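Local coordinates for protein golgin subfamily A member 4 (Homo sapiens, PDB 1UPT) that takes part in vesicular trafficking at the Golgi, including endosome-to-Golgi transport, and binds small GTPases through the GRIP domain contained in this chain, at residues F7-L10 / R11-F15; V29-V33 / L34-D38; L45-E48 / D49-M53. All coordinates share one frame; numbering follows the deposited sequence.

Contact 1. Residues F7-L10 / R11-F15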
loop_
_atom_site.group_PDB
_atom_site.type_symbol
_atom_site.label_atom_id
_atom_site.label_comp_id
_atom_site.label_asym_id
_atom_site.label_seq_id
_atom_site.Cartn_x
_atom_site.Cartn_y
_atom_site.Cartn_z
ATOM N N PHE B 7 -2.147 -5.436 -6.275
ATOM C CA PHE B 7 -3.301 -4.779 -5.650
ATOM C C PHE B 7 -4.073 -5.694 -4.752
ATOM O O PHE B 7 -4.468 -5.301 -3.661
ATOM C CB PHE B 7 -4.266 -4.228 -6.694
ATOM C CG PHE B 7 -3.875 -2.896 -7.251
ATOM C CD1 PHE B 7 -2.542 -2.555 -7.447
ATOM C CD2 PHE B 7 -4.853 -1.976 -7.597
ATOM C CE1 PHE B 7 -2.195 -1.344 -7.972
ATOM C CE2 PHE B 7 -4.507 -0.740 -8.132
ATOM C CZ PHE B 7 -3.174 -0.429 -8.321
ATOM N N GLU B 8 -4.339 -6.905 -5.232
ATOM C CA GLU B 8 -4.978 -7.923 -4.414
ATOM C C GLU B 8 -4.131 -8.243 -3.178
ATOM O O GLU B 8 -4.636 -8.336 -2.066
ATOM C CB GLU B 8 -5.177 -9.195 -5.225
ATOM C CG GLU B 8 -6.151 -10.180 -4.594
ATOM C CD GLU B 8 -6.527 -11.324 -5.547
ATOM O OE1 GLU B 8 -6.242 -11.235 -6.782
ATOM O OE2 GLU B 8 -7.127 -12.313 -5.059
ATOM N N TYR B 9 -2.834 -8.377 -3.392
ATOM C CA TYR B 9 -1.914 -8.695 -2.306
ATOM C C TYR B 9 -1.918 -7.551 -1.304
ATOM O O TYR B 9 -2.090 -7.763 -0.125
ATOM C CB TYR B 9 -0.511 -8.934 -2.864
ATOM C CG TYR B 9 0.411 -9.548 -1.861
ATOM C CD1 TYR B 9 0.595 -10.908 -1.812
ATOM C CD2 TYR B 9 1.053 -8.770 -0.933
ATOM C CE1 TYR B 9 1.459 -11.493 -0.882
ATOM C CE2 TYR B 9 1.910 -9.344 0.018
ATOM C CZ TYR B 9 2.091 -10.690 0.045
ATOM O OH TYR B 9 2.920 -11.245 0.969
ATOM N N LEU B 10 -1.775 -6.332 -1.799
ATOM C CA LEU B 10 -1.733 -5.132 -0.960
ATOM C C LEU B 10 -3.005 -4.890 -0.169
ATOM O O LEU B 10 -2.926 -4.365 0.938
ATOM C CB LEU B 10 -1.413 -3.873 -1.788
ATOM C CG LEU B 10 0.042 -3.446 -2.016
ATOM C CD1 LEU B 10 0.052 -2.113 -2.688
ATOM C CD2 LEU B 10 0.802 -3.344 -0.702
ATOM N N ARG B 11 -4.167 -5.262 -0.708
ATOM C CA ARG B 11 -5.436 -5.113 0.014
ATOM C C ARG B 11 -5.541 -6.021 1.223
ATOM O O ARG B 11 -6.014 -5.606 2.280
ATOM C CB ARG B 11 -6.646 -5.383 -0.914
ATOM C CG ARG B 11 -7.021 -4.227 -1.825
ATOM C CD ARG B 11 -8.449 -4.345 -2.407
ATOM N NE ARG B 11 -8.553 -5.487 -3.317
ATOM C CZ ARG B 11 -8.272 -5.467 -4.613
ATOM N NH1 ARG B 11 -7.848 -4.361 -5.203
ATOM N NH2 ARG B 11 -8.391 -6.583 -5.327
ATOM N N LYS B 12 -5.106 -7.261 1.067
ATOM C CA LYS B 12 -5.071 -8.219 2.165
ATOM C C LYS B 12 -4.149 -7.701 3.277
ATOM O O LYS B 12 -4.512 -7.675 4.450
ATOM C CB LYS B 12 -4.579 -9.571 1.631
ATOM C CG LYS B 12 -4.231 -10.593 2.701
ATOM C CD LYS B 12 -5.396 -11.532 3.020
ATOM C CE LYS B 12 -5.288 -12.044 4.451
ATOM N NZ LYS B 12 -6.451 -12.872 4.810
ATOM N N VAL B 13 -2.970 -7.254 2.873
ATOM C CA VAL B 13 -1.942 -6.807 3.804
ATOM C C VAL B 13 -2.330 -5.465 4.454
ATOM O O VAL B 13 -2.161 -5.262 5.654
ATOM C CB VAL B 13 -0.615 -6.717 3.043
ATOM C CG1 VAL B 13 0.407 -5.953 3.804
ATOM C CG2 VAL B 13 -0.141 -8.102 2.699
ATOM N N LEU B 14 -2.884 -4.559 3.669
ATOM C CA LEU B 14 -3.236 -3.244 4.182
ATOM C C LEU B 14 -4.439 -3.336 5.076
ATOM O O LEU B 14 -4.565 -2.560 5.996
ATOM C CB LEU B 14 -3.494 -2.236 3.067
ATOM C CG LEU B 14 -2.214 -1.521 2.670
ATOM C CD1 LEU B 14 -2.384 -0.913 1.334
ATOM C CD2 LEU B 14 -1.797 -0.487 3.718
ATOM N N PHE B 15 -5.319 -4.298 4.820
ATOM C CA PHE B 15 -6.491 -4.429 5.651
ATOM C C PHE B 15 -6.073 -4.830 7.054
ATOM O O PHE B 15 -6.485 -4.198 8.006
ATOM C CB PHE B 15 -7.514 -5.406 5.065
ATOM C CG PHE B 15 -8.738 -5.557 5.928
ATOM C CD1 PHE B 15 -9.596 -4.482 6.128
ATOM C CD2 PHE B 15 -9.009 -6.760 6.573
ATOM C CE1 PHE B 15 -10.704 -4.599 6.949
ATOM C CE2 PHE B 15 -10.129 -6.889 7.398
ATOM C CZ PHE B 15 -10.980 -5.798 7.584
#
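Arg11 folds back over the preceding turn of helix 5-18, and its flat guanidinium lies with one face above Phe7 O and Glu8 CA. Both atoms sit toward the rim of that face. Glu8 CA is 3.8 Å from Arg11 NH2. The torsions set this up: Arg11 CG points away from its own carbonyl carbon (chi1 -79°), and a bend at chi3 (-66°) turns the group toward the start of the helix. On the way, Arg11 CG passes 3.3 Å from Phe7 O. The same oxygen accepts the helical bond from Arg11 N at 3.0 Å. The Glu8 chain runs out extended. Its OE1 stays 5.3 Å from Arg11 NH2, so the two charges do not touch. Arg11 NH1 instead makes a salt bridge with Glu3 and a hydrogen bond to the Leu34 carbonyl of the second subunit.

A second pair lies on another side of the helix. Tyr9 and Val13 cross obliquely, with the ring carbon Tyr9 CE2 3.6 Å from Val13 CG2. This methyl also rests 3.4 Å from Tyr9 O. Tyr9 OH is hydrogen-bonded to an aromatic side chain of the other protein's chain. Leu10 and Leu14 make a looser apolar pair, and Leu14 N bonds to Leu10 O at 2.7 Å.

The chemistry divides this one helix by task. Arg11 spends its positive charge within its own chain and across the GRIP dimer, while Tyr9 and Val13 offer an apolar surface, with one hydroxyl, to the bound partner protein.

Contact 2. Residues V29-V33 / L34-D38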
loop_
_atom_site.group_PDB
_atom_site.type_symbol
_atom_site.label_atom_id
_atom_site.label_comp_id
_atom_site.label_asym_id
_atom_site.label_seq_id
_atom_site.Cartn_x
_atom_site.Cartn_y
_atom_site.Cartn_z
ATOM N N VAL B 29 6.017 -5.858 5.052
ATOM C CA VAL B 29 5.504 -6.314 3.777
ATOM C C VAL B 29 5.155 -5.120 2.841
ATOM O O VAL B 29 5.509 -5.124 1.678
ATOM C CB VAL B 29 4.237 -7.161 3.931
ATOM C CG1 VAL B 29 3.686 -7.514 2.571
ATOM C CG2 VAL B 29 4.500 -8.439 4.729
ATOM N N ILE B 30 4.458 -4.122 3.367
ATOM C CA ILE B 30 3.984 -3.006 2.566
ATOM C C ILE B 30 5.175 -2.248 2.004
ATOM O O ILE B 30 5.185 -1.925 0.827
ATOM C CB ILE B 30 3.101 -2.042 3.386
ATOM C CG1 ILE B 30 1.773 -2.704 3.781
ATOM C CG2 ILE B 30 2.858 -0.759 2.614
ATOM C CD1 ILE B 30 1.084 -2.044 4.987
ATOM N N THR B 31 6.178 -1.982 2.839
ATOM C CA THR B 31 7.347 -1.241 2.372
ATOM C C THR B 31 8.185 -2.015 1.325
ATOM O O THR B 31 8.816 -1.378 0.473
ATOM C CB THR B 31 8.219 -0.730 3.522
ATOM O OG1 THR B 31 8.575 -1.810 4.393
ATOM C CG2 THR B 31 7.429 0.235 4.400
ATOM N N THR B 32 8.150 -3.346 1.380
ATOM C CA THR B 32 8.801 -4.207 0.377
ATOM C C THR B 32 8.036 -4.252 -0.946
ATOM O O THR B 32 8.628 -4.036 -2.018
ATOM C CB THR B 32 8.959 -5.635 0.929
ATOM O OG1 THR B 32 9.819 -5.621 2.075
ATOM C CG2 THR B 32 9.694 -6.584 -0.059
ATOM N N VAL B 33 6.738 -4.516 -0.871
ATOM C CA VAL B 33 5.885 -4.597 -2.064
ATOM C C VAL B 33 5.984 -3.301 -2.880
ATOM O O VAL B 33 6.123 -3.347 -4.103
ATOM C CB VAL B 33 4.393 -4.867 -1.720
ATOM C CG1 VAL B 33 3.497 -4.701 -2.967
ATOM C CG2 VAL B 33 4.191 -6.246 -1.101
ATOM N N LEU B 34 5.937 -2.158 -2.205
ATOM C CA LEU B 34 5.938 -0.856 -2.866
ATOM C C LEU B 34 7.333 -0.277 -3.076
ATOM O O LEU B 34 7.467 0.860 -3.474
ATOM C CB LEU B 34 5.055 0.126 -2.083
ATOM C CG LEU B 34 3.544 -0.124 -2.214
ATOM C CD1 LEU B 34 2.809 0.637 -1.144
ATOM C CD2 LEU B 34 3.020 0.258 -3.608
ATOM N N LYS B 35 8.373 -1.060 -2.783
ATOM C CA LYS B 35 9.748 -0.677 -3.110
ATOM C C LYS B 35 10.189 0.664 -2.508
ATOM O O LYS B 35 10.803 1.496 -3.186
ATOM C CB LYS B 35 9.921 -0.654 -4.623
ATOM C CG LYS B 35 9.175 -1.772 -5.348
ATOM C CD LYS B 35 10.088 -2.789 -5.948
ATOM C CE LYS B 35 9.401 -3.539 -7.093
ATOM N NZ LYS B 35 9.824 -4.950 -7.123
ATOM N N PHE B 36 9.890 0.840 -1.228
ATOM C CA PHE B 36 10.287 2.025 -0.475
ATOM C C PHE B 36 11.803 2.010 -0.355
ATOM O O PHE B 36 12.389 0.925 -0.262
ATOM C CB PHE B 36 9.756 1.994 0.973
ATOM C CG PHE B 36 8.376 2.545 1.157
ATOM C CD1 PHE B 36 7.289 1.957 0.522
ATOM C CD2 PHE B 36 8.141 3.570 2.066
ATOM C CE1 PHE B 36 6.012 2.427 0.719
ATOM C CE2 PHE B 36 6.864 4.051 2.270
ATOM C CZ PHE B 36 5.788 3.476 1.588
ATOM N N PRO B 37 12.427 3.184 -0.312
ATOM C CA PRO B 37 13.869 3.280 -0.054
ATOM C C PRO B 37 14.158 2.916 1.382
ATOM O O PRO B 37 13.330 3.177 2.246
ATOM C CB PRO B 37 14.187 4.756 -0.315
ATOM C CG PRO B 37 12.913 5.490 -0.088
ATOM C CD PRO B 37 11.815 4.512 -0.489
ATOM N N ASP B 38 15.309 2.309 1.637
ATOM C CA ASP B 38 15.583 1.792 2.950
ATOM C C ASP B 38 15.613 2.867 4.038
ATOM O O ASP B 38 15.299 2.554 5.161
ATOM C CB ASP B 38 16.867 0.968 2.966
ATOM C CG ASP B 38 17.007 0.175 4.241
ATOM O OD1 ASP B 38 18.012 0.391 4.956
ATOM O OD2 ASP B 38 16.130 -0.637 4.649
#
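Phe36 turns back from the loop after helix 23-33 and lays its ring against Thr31. Its CB sits 3.5 Å from Thr31 O. Next, CG meets Thr31 CB at 4.0 Å, and CD1 passes 3.7 Å from Thr31 CA. The other ortho carbon, CD2, lies 4.1 Å from Thr31 CG2. This methyl stands over the centre of one ring face, 12° off the ring normal, which makes a CH-pi contact. Thr31 has its OG1 between the backbone N and the carbonyl carbon (chi1 54°), where it bonds back to Ala27 O. That leaves CG2 to meet the ring. Farther out, Leu34 CB lies in plane at the CD1-CE1 edge, and the ring packs on Thr41 and Ile44 of helix 38-57.

The backbone brings Phe36 here through a Schellman motif. Phe36 N bonds to Thr31 O at 3.0 Å. Lys35 N bonds to Thr32 O at 3.1 Å, and Lys35, with positive phi, is the C-prime residue.

Around this helix end, Thr31 packs on the same two residues of helix 38-57. Ile30 touches Val13 and Leu14 of helix 5-18. Leu34 meets Leu14, and Phe36 meets Phe15, of the second subunit.

Contact 3. Residues L45-E48 / D49-M53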
loop_
_atom_site.group_PDB
_atom_site.type_symbol
_atom_site.label_atom_id
_atom_site.label_comp_id
_atom_site.label_asym_id
_atom_site.label_seq_id
_atom_site.Cartn_x
_atom_site.Cartn_y
_atom_site.Cartn_z
ATOM N N LEU B 45 9.782 1.539 10.386
ATOM C CA LEU B 45 9.954 0.409 11.283
ATOM C C LEU B 45 10.400 0.850 12.683
ATOM O O LEU B 45 9.950 0.271 13.664
ATOM C CB LEU B 45 10.893 -0.643 10.683
ATOM C CG LEU B 45 10.456 -1.282 9.351
ATOM C CD1 LEU B 45 11.417 -2.433 9.008
ATOM C CD2 LEU B 45 9.026 -1.769 9.415
ATOM N N GLU B 46 11.228 1.891 12.773
ATOM C CA GLU B 46 11.653 2.443 14.072
ATOM C C GLU B 46 10.408 2.908 14.800
ATOM O O GLU B 46 10.245 2.684 15.986
ATOM C CB GLU B 46 12.632 3.639 13.921
ATOM C CG GLU B 46 14.073 3.316 13.472
ATOM C CD GLU B 46 14.814 4.524 12.825
ATOM O OE1 GLU B 46 14.899 5.614 13.484
ATOM O OE2 GLU B 46 15.334 4.390 11.658
ATOM N N ARG B 47 9.491 3.518 14.066
ATOM C CA ARG B 47 8.263 4.037 14.653
ATOM C C ARG B 47 7.325 2.957 15.155
ATOM O O ARG B 47 6.725 3.118 16.201
ATOM C CB ARG B 47 7.531 4.930 13.654
ATOM C CG ARG B 47 6.975 6.161 14.293
ATOM C CD ARG B 47 7.830 7.406 14.132
ATOM N NE ARG B 47 7.004 8.505 13.680
ATOM C CZ ARG B 47 7.435 9.710 13.331
ATOM N NH1 ARG B 47 8.721 10.047 13.365
ATOM N NH2 ARG B 47 6.539 10.595 12.946
ATOM N N GLU B 48 7.182 1.870 14.405
ATOM C CA GLU B 48 6.458 0.689 14.876
ATOM C C GLU B 48 7.069 0.145 16.173
ATOM O O GLU B 48 6.351 -0.154 17.130
ATOM C CB GLU B 48 6.502 -0.431 13.820
ATOM C CG GLU B 48 5.450 -0.368 12.732
ATOM C CD GLU B 48 4.050 -0.677 13.236
ATOM O OE1 GLU B 48 3.099 0.027 12.818
ATOM O OE2 GLU B 48 3.900 -1.608 14.057
ATOM N N ASP B 49 8.393 -0.002 16.184
ATOM C CA ASP B 49 9.132 -0.528 17.339
ATOM C C ASP B 49 8.956 0.348 18.567
ATOM O O ASP B 49 8.954 -0.154 19.676
ATOM C CB ASP B 49 10.636 -0.632 17.044
ATOM C CG ASP B 49 10.980 -1.755 16.080
ATOM O OD1 ASP B 49 10.211 -2.738 15.982
ATOM O OD2 ASP B 49 12.015 -1.739 15.376
ATOM N N ALA B 50 8.815 1.654 18.357
ATOM C CA ALA B 50 8.628 2.611 19.452
ATOM C C ALA B 50 7.219 2.520 20.030
ATOM O O ALA B 50 7.041 2.660 21.234
ATOM C CB ALA B 50 8.919 4.034 18.975
ATOM N N ARG B 51 6.225 2.283 19.176
ATOM C CA ARG B 51 4.842 2.077 19.617
ATOM C C ARG B 51 4.707 0.822 20.478
ATOM O O ARG B 51 4.026 0.833 21.502
ATOM C CB ARG B 51 3.912 1.933 18.412
ATOM C CG ARG B 51 2.628 2.716 18.512
ATOM C CD ARG B 51 2.509 3.772 17.453
ATOM N NE ARG B 51 2.668 3.189 16.122
ATOM C CZ ARG B 51 3.218 3.805 15.079
ATOM N NH1 ARG B 51 3.674 5.046 15.180
ATOM N NH2 ARG B 51 3.315 3.171 13.915
ATOM N N LEU B 52 5.346 -0.256 20.033
ATOM C CA LEU B 52 5.374 -1.527 20.755
ATOM C C LEU B 52 6.203 -1.412 22.043
ATOM O O LEU B 52 5.865 -2.035 23.038
ATOM C CB LEU B 52 5.916 -2.648 19.844
ATOM C CG LEU B 52 5.864 -4.128 20.293
ATOM C CD1 LEU B 52 4.525 -4.542 20.932
ATOM C CD2 LEU B 52 6.174 -5.046 19.109
HETATM N N MSE B 53 7.263 -0.603 22.033
HETATM C CA MSE B 53 8.053 -0.352 23.247
HETATM C C MSE B 53 7.238 0.448 24.277
HETATM O O MSE B 53 7.337 0.197 25.473
HETATM C CB MSE B 53 9.379 0.370 22.934
HETATM C CG MSE B 53 10.630 -0.511 23.055
HETATM SE SE MSE B 53 11.061 -1.128 24.920
HETATM C CE MSE B 53 12.941 -1.689 24.670
#
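This is a polar, mostly surface contact within one helix, between residues three and four apart near the middle of helix 38-57. Arg51 carries it. Its chain bends at chi2 and chi3, which brings the guanidinium back toward the preceding turn. One face of the group then lies over Arg47 O, with that oxygen near the centre of the face and 3.7 Å from Arg51 CZ. The same carbonyl accepts the helical bond from Arg51 N at 3.1 Å.

Glu48 comes to the edge of the guanidinium, not to its face. Glu48 OE1 lies in the guanidinium plane, 3.3 Å from Arg51 NH2. The bond is weak but forms a salt bridge. The carboxylate is turned 84° against the guanidinium, so the two groups do not pair side by side. A bend at chi2 (-70°) curls the chain of Glu48, the buried member, and its other oxygen, OE2, bonds to Thr23 OG1 at the start of helix 23-33. Both carboxylate oxygens are thus taken. The Arg47 methylene CG packs against the guanidinium, 3.6 Å from Arg51 NH1. The two guanidinium planes stand nearly perpendicular, 87° apart, and Arg47 NH2 makes a weak hydrogen bond to Met19 O of the second subunit.

Asp49 N bonds to Leu45 O at 3.0 Å, and Asp49 OD1 forms a salt bridge with Lys24. Glu48 and Asp49 thus tie this helix to helix 23-33. The pattern is that of an i to i+3 glutamate-arginine salt bridge on an alpha-helix, here on the last helix of a three-helix GRIP-domain chain.

How the contacts relate
The three contacts come in series along the chain, one on or at the end of each helix. Contact 1 lies on helix 5-18, contact 2 ends helix 23-33, and contact 3 lies on helix 38-57. Contacts 1 and 2 have centres about 13 Å apart and touch directly: Leu14 CD2 is 3.5 Å from Ile30 CD1. Both also reach the second subunit and the other protein. Contact 3 touches neither, its centre about 17 Å from that of contact 2 and about 22 Å from that of contact 1. Its helix still packs on helix 23-33, the middle helix in chain order, through Leu45 and Glu48 on Ala27. Helix 23-33 therefore joins all three in the GRIP domain.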